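Local coordinates for protein beta-1,4-mannanase (Aplysia kurodai, PDB 3VUP) that probably hydrolyses internal beta-1,4-mannosidic linkages of dietary mannan as a TIM-barrel digestive enzyme of the sea hare, at residues A[11-17]-A[344-350]; A[50-56]-A[332-336]. One frame throughout, in Å; residues are numbered along the deposited sequence.

Contact 1 of 2, residues A[11-17]-A[344-350]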
# COMPACT_ATOMS: atom_id res chain seq x y z
N LEU A 11 17.60 -1.99 -6.95
CA LEU A 11 17.71 -0.57 -7.27
C LEU A 11 19.17 -0.28 -7.54
O LEU A 11 20.04 -0.65 -6.75
CB LEU A 11 17.21 0.31 -6.11
CG LEU A 11 17.20 1.81 -6.43
CD1 LEU A 11 16.01 2.17 -7.30
CD2 LEU A 11 17.19 2.63 -5.17
N ASN A 12 19.45 0.36 -8.67
CA ASN A 12 20.82 0.76 -8.99
C ASN A 12 21.82 -0.39 -8.91
O ASN A 12 22.92 -0.25 -8.36
CB ASN A 12 21.23 1.97 -8.15
CG ASN A 12 20.53 3.23 -8.59
OD1 ASN A 12 20.30 3.43 -9.78
ND2 ASN A 12 20.16 4.08 -7.64
N GLY A 13 21.41 -1.53 -9.45
CA GLY A 13 22.28 -2.67 -9.61
C GLY A 13 22.50 -3.50 -8.37
O GLY A 13 23.33 -4.40 -8.36
N GLN A 14 21.75 -3.20 -7.31
CA GLN A 14 21.90 -3.92 -6.06
C GLN A 14 20.55 -4.36 -5.51
O GLN A 14 19.58 -3.62 -5.56
CB GLN A 14 22.61 -3.04 -5.02
CG GLN A 14 23.96 -2.50 -5.52
CD GLN A 14 24.85 -1.98 -4.41
OE1 GLN A 14 24.76 -0.81 -4.03
NE2 GLN A 14 25.72 -2.83 -3.89
N ARG A 15 20.50 -5.58 -4.99
CA ARG A 15 19.33 -6.02 -4.26
C ARG A 15 19.12 -5.07 -3.09
O ARG A 15 20.07 -4.76 -2.37
CB ARG A 15 19.52 -7.46 -3.78
CG ARG A 15 18.34 -8.03 -3.02
CD ARG A 15 18.39 -9.54 -3.04
NE ARG A 15 17.83 -10.13 -1.83
CZ ARG A 15 17.84 -11.43 -1.57
NH1 ARG A 15 17.31 -11.88 -0.44
NH2 ARG A 15 18.37 -12.28 -2.44
N VAL A 16 17.89 -4.62 -2.92
CA VAL A 16 17.57 -3.63 -1.90
C VAL A 16 16.47 -4.17 -0.98
O VAL A 16 15.52 -4.81 -1.45
CB VAL A 16 17.14 -2.27 -2.53
CG1 VAL A 16 15.94 -2.44 -3.45
CG2 VAL A 16 16.86 -1.21 -1.49
N PHE A 17 16.60 -3.90 0.32
CA PHE A 17 15.56 -4.16 1.29
C PHE A 17 14.88 -2.83 1.58
O PHE A 17 15.56 -1.83 1.83
CB PHE A 17 16.16 -4.74 2.57
CG PHE A 17 15.16 -5.07 3.64
CD1 PHE A 17 14.56 -6.32 3.71
CD2 PHE A 17 14.81 -4.11 4.58
CE1 PHE A 17 13.63 -6.62 4.71
CE2 PHE A 17 13.89 -4.39 5.57
CZ PHE A 17 13.30 -5.66 5.64
N ASN A 344 20.16 -9.67 3.27
CA ASN A 344 18.85 -9.76 2.63
C ASN A 344 18.55 -8.43 1.96
O ASN A 344 17.45 -7.89 2.10
CB ASN A 344 17.77 -10.13 3.65
CG ASN A 344 16.39 -10.32 3.02
OD1 ASN A 344 16.26 -10.61 1.83
ND2 ASN A 344 15.35 -10.15 3.83
N GLY A 345 19.53 -7.92 1.23
CA GLY A 345 19.40 -6.65 0.54
C GLY A 345 20.02 -5.49 1.28
O GLY A 345 19.96 -5.41 2.51
N LYS A 346 20.61 -4.57 0.52
CA LYS A 346 21.20 -3.37 1.07
C LYS A 346 20.12 -2.30 1.26
O LYS A 346 19.16 -2.23 0.50
CB LYS A 346 22.29 -2.88 0.12
CG LYS A 346 22.99 -1.60 0.50
CD LYS A 346 23.91 -1.15 -0.62
CE LYS A 346 24.60 0.15 -0.26
NZ LYS A 346 25.53 0.55 -1.35
N ILE A 347 20.30 -1.45 2.26
CA ILE A 347 19.31 -0.44 2.59
C ILE A 347 19.64 0.97 2.06
O ILE A 347 18.78 1.60 1.45
CB ILE A 347 18.93 -0.48 4.09
CG1 ILE A 347 18.14 -1.77 4.38
CG2 ILE A 347 18.14 0.75 4.48
CD1 ILE A 347 17.97 -2.08 5.84
N PRO A 348 20.88 1.47 2.27
CA PRO A 348 21.15 2.83 1.77
C PRO A 348 21.00 2.91 0.25
O PRO A 348 21.44 2.01 -0.47
CB PRO A 348 22.60 3.06 2.17
CG PRO A 348 22.79 2.21 3.37
CD PRO A 348 21.98 0.97 3.10
N ILE A 349 20.38 3.99 -0.21
CA ILE A 349 20.18 4.21 -1.63
C ILE A 349 20.59 5.62 -2.00
O ILE A 349 20.72 6.50 -1.15
CB ILE A 349 18.71 3.96 -2.06
CG1 ILE A 349 17.76 4.95 -1.39
CG2 ILE A 349 18.30 2.52 -1.78
CD1 ILE A 349 16.34 4.87 -1.92
N SER A 350 20.79 5.82 -3.29
CA SER A 350 21.14 7.12 -3.83
C SER A 350 20.27 7.37 -5.06
O SER A 350 20.34 6.62 -6.03
CB SER A 350 22.62 7.16 -4.21
OG SER A 350 23.01 8.44 -4.67
O HOH W 1 21.02 3.44 -4.91
O HOH W 2 15.78 -8.74 -0.26
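Backbone pairing sets the alignment here. Lys346 N donates to Arg15 O at 2.9 Å and Phe17 N to Lys346 O at 3.1 Å, so both backbone polar groups of Lys346 are taken up in a single beta bridge with Val16. Gly345 comes so close, its CA 3.5 Å from Arg15 O, that a CB there would clash with Val16 C and Phe17 N.

Side-chain hydrogen bonds extend the join along the exposed edge. Arg15 NH1 reaches Asn344 OD1 at 2.8 Å, with water 2 accepting from Arg15 NE and lying 2.8 Å from Asn344 OD1, and the extended Lys346 places NZ 3.1 Å from Gln14 OE1. Water 1 links Asn12 ND2 to Ser350 N, 2.9 Å from each.

Apolar side chains gather underneath. Ile349 CG2 lies 3.6 Å from Leu11 CD2 and 4.0 Å from Val16 CG2, while Phe17 CD2 meets Ile347 CD1 at 4.0 Å; Ile338 of helix 324-338 touches both Phe17 and Ile347. Asn57 ND2 bonds to the carbonyls of Phe17 and Ile347.

The type I' turn from Leu11 to Gln14 makes 8-11 and 14-15 a tight hairpin, which leads into barrel strand 18-22. With main-chain bonds at its centre and the charged donors Arg15 and Lys346 meeting neutral amide oxygens, the contact holds the C-terminal tail against this hairpin by directional hydrogen bonds and hydrophobic packing, without a salt bridge between the segments.

Contact 2 of 2, residues A[50-56]-A[332-336]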
# COMPACT_ATOMS: atom_id res chain seq x y z
N LYS A 50 13.93 13.28 8.74
CA LYS A 50 14.13 12.43 9.91
C LYS A 50 14.25 10.96 9.53
O LYS A 50 15.08 10.24 10.07
CB LYS A 50 13.00 12.62 10.93
CG LYS A 50 13.07 13.96 11.64
CD LYS A 50 12.04 14.07 12.75
CE LYS A 50 10.63 14.12 12.18
NZ LYS A 50 9.61 14.37 13.25
N LEU A 51 13.41 10.53 8.59
CA LEU A 51 13.46 9.15 8.13
C LEU A 51 14.79 8.82 7.46
O LEU A 51 15.41 7.80 7.75
CB LEU A 51 12.30 8.88 7.18
CG LEU A 51 12.27 7.48 6.56
CD1 LEU A 51 12.15 6.42 7.65
CD2 LEU A 51 11.12 7.38 5.57
N HIS A 52 15.23 9.70 6.57
CA HIS A 52 16.51 9.52 5.91
C HIS A 52 17.67 9.50 6.91
O HIS A 52 18.56 8.65 6.85
CB HIS A 52 16.76 10.63 4.90
CG HIS A 52 18.17 10.68 4.41
ND1 HIS A 52 18.70 9.70 3.60
CD2 HIS A 52 19.16 11.56 4.65
CE1 HIS A 52 19.96 9.99 3.34
NE2 HIS A 52 20.27 11.12 3.97
N ASP A 53 17.66 10.46 7.83
CA ASP A 53 18.73 10.55 8.82
C ASP A 53 18.81 9.30 9.69
O ASP A 53 19.89 8.92 10.14
CB ASP A 53 18.56 11.80 9.68
CG ASP A 53 18.83 13.09 8.91
OD1 ASP A 53 19.42 13.02 7.82
OD2 ASP A 53 18.45 14.18 9.42
N ALA A 54 17.67 8.65 9.91
CA ALA A 54 17.63 7.42 10.69
C ALA A 54 18.06 6.19 9.88
O ALA A 54 18.22 5.11 10.44
CB ALA A 54 16.25 7.20 11.26
N GLY A 55 18.23 6.35 8.57
CA GLY A 55 18.65 5.24 7.74
C GLY A 55 17.54 4.53 6.98
O GLY A 55 17.76 3.46 6.42
N GLY A 56 16.35 5.13 6.93
CA GLY A 56 15.27 4.59 6.14
C GLY A 56 15.45 4.91 4.67
O GLY A 56 16.12 5.89 4.32
N ARG A 332 12.21 4.92 14.71
CA ARG A 332 13.50 5.23 14.12
C ARG A 332 14.64 4.41 14.72
O ARG A 332 15.64 4.18 14.05
CB ARG A 332 13.83 6.70 14.27
CG ARG A 332 13.13 7.57 13.26
CD ARG A 332 13.62 9.01 13.29
NE ARG A 332 13.15 9.75 14.46
CZ ARG A 332 11.96 10.34 14.54
NH1 ARG A 332 11.62 11.01 15.63
NH2 ARG A 332 11.10 10.25 13.52
N LYS A 333 14.49 3.98 15.97
CA LYS A 333 15.52 3.14 16.56
C LYS A 333 15.66 1.83 15.80
O LYS A 333 16.77 1.34 15.60
CB LYS A 333 15.15 2.77 17.99
CG LYS A 333 15.00 3.93 18.93
CD LYS A 333 14.57 3.46 20.31
CE LYS A 333 15.68 2.68 20.99
NZ LYS A 333 15.25 2.18 22.33
N GLY A 334 14.54 1.25 15.41
CA GLY A 334 14.58 0.00 14.67
C GLY A 334 15.11 0.18 13.27
O GLY A 334 15.90 -0.63 12.78
N ILE A 335 14.67 1.24 12.60
CA ILE A 335 15.17 1.60 11.29
C ILE A 335 16.69 1.79 11.32
O ILE A 335 17.41 1.26 10.48
CB ILE A 335 14.45 2.86 10.78
CG1 ILE A 335 12.97 2.55 10.54
CG2 ILE A 335 15.12 3.43 9.54
CD1 ILE A 335 12.10 3.78 10.43
N THR A 336 17.19 2.52 12.32
CA THR A 336 18.62 2.74 12.45
C THR A 336 19.37 1.44 12.70
O THR A 336 20.45 1.21 12.16
CB THR A 336 18.91 3.75 13.57
OG1 THR A 336 18.39 5.04 13.20
CG2 THR A 336 20.40 3.88 13.82
O HOH W 3 8.45 11.55 13.30
O HOH W 4 9.47 12.80 15.63
O HOH W 5 20.96 7.00 12.01
O HOH W 6 16.96 1.00 7.81
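This is helix-end packing on the outside of the barrel: the C-terminal turn of helix 36-53 and the residues after it meet the side of helix 324-338. Ala54 is the central small residue, its CB 3.7 Å from Arg332 CG and its O only 2.8 Å from Thr336 OG1, a hydroxyl that also lies 3.0 Å from Arg332 O. Ile335 fills the space beneath, with CD1 3.8 Å from Leu51 CD1 and CG2 3.3 Å from Gly56 N. Water 6 bridges Gly55 O and Ile335 O.

At the solvent edge, Lys50 CD lies over one face of the Arg332 guanidinium. Waters 3 and 4 each join the two like charges, which are balanced by salt bridges from Lys50 to Glu47 and from Arg332 to Asp329.

Gly55, at positive phi, forms a Schellman motif after the last turn, as the chain heads for strand 58-65. Since helices 36-53 and 324-338 are the first and last of the barrel's outer layer, their meeting closes the ring of a TIM barrel.

In the fold
Both contacts bring the N-terminal part of the chain against its C-terminal part on the outer part of the barrel, their centres about 16 Å apart, and contact 2 is nested within the loop closed by contact 1. Each is partly buried, with a hydrophobic side and a polar, watered rim. Their segments lie on different elements, though helix 324-338 carries contact 2 and its Ile338 also packs on contact 1. Main-chain hydrogen bonds set the register of contact 1, hairpin against tail; side-chain packing dominates contact 2, where the end of one helix and the turn after it meet another helix's side, and its charged rim relies on partners outside its segments. The two meet directly where Ile347 CG2 packs 3.3 Å from Gly55 O.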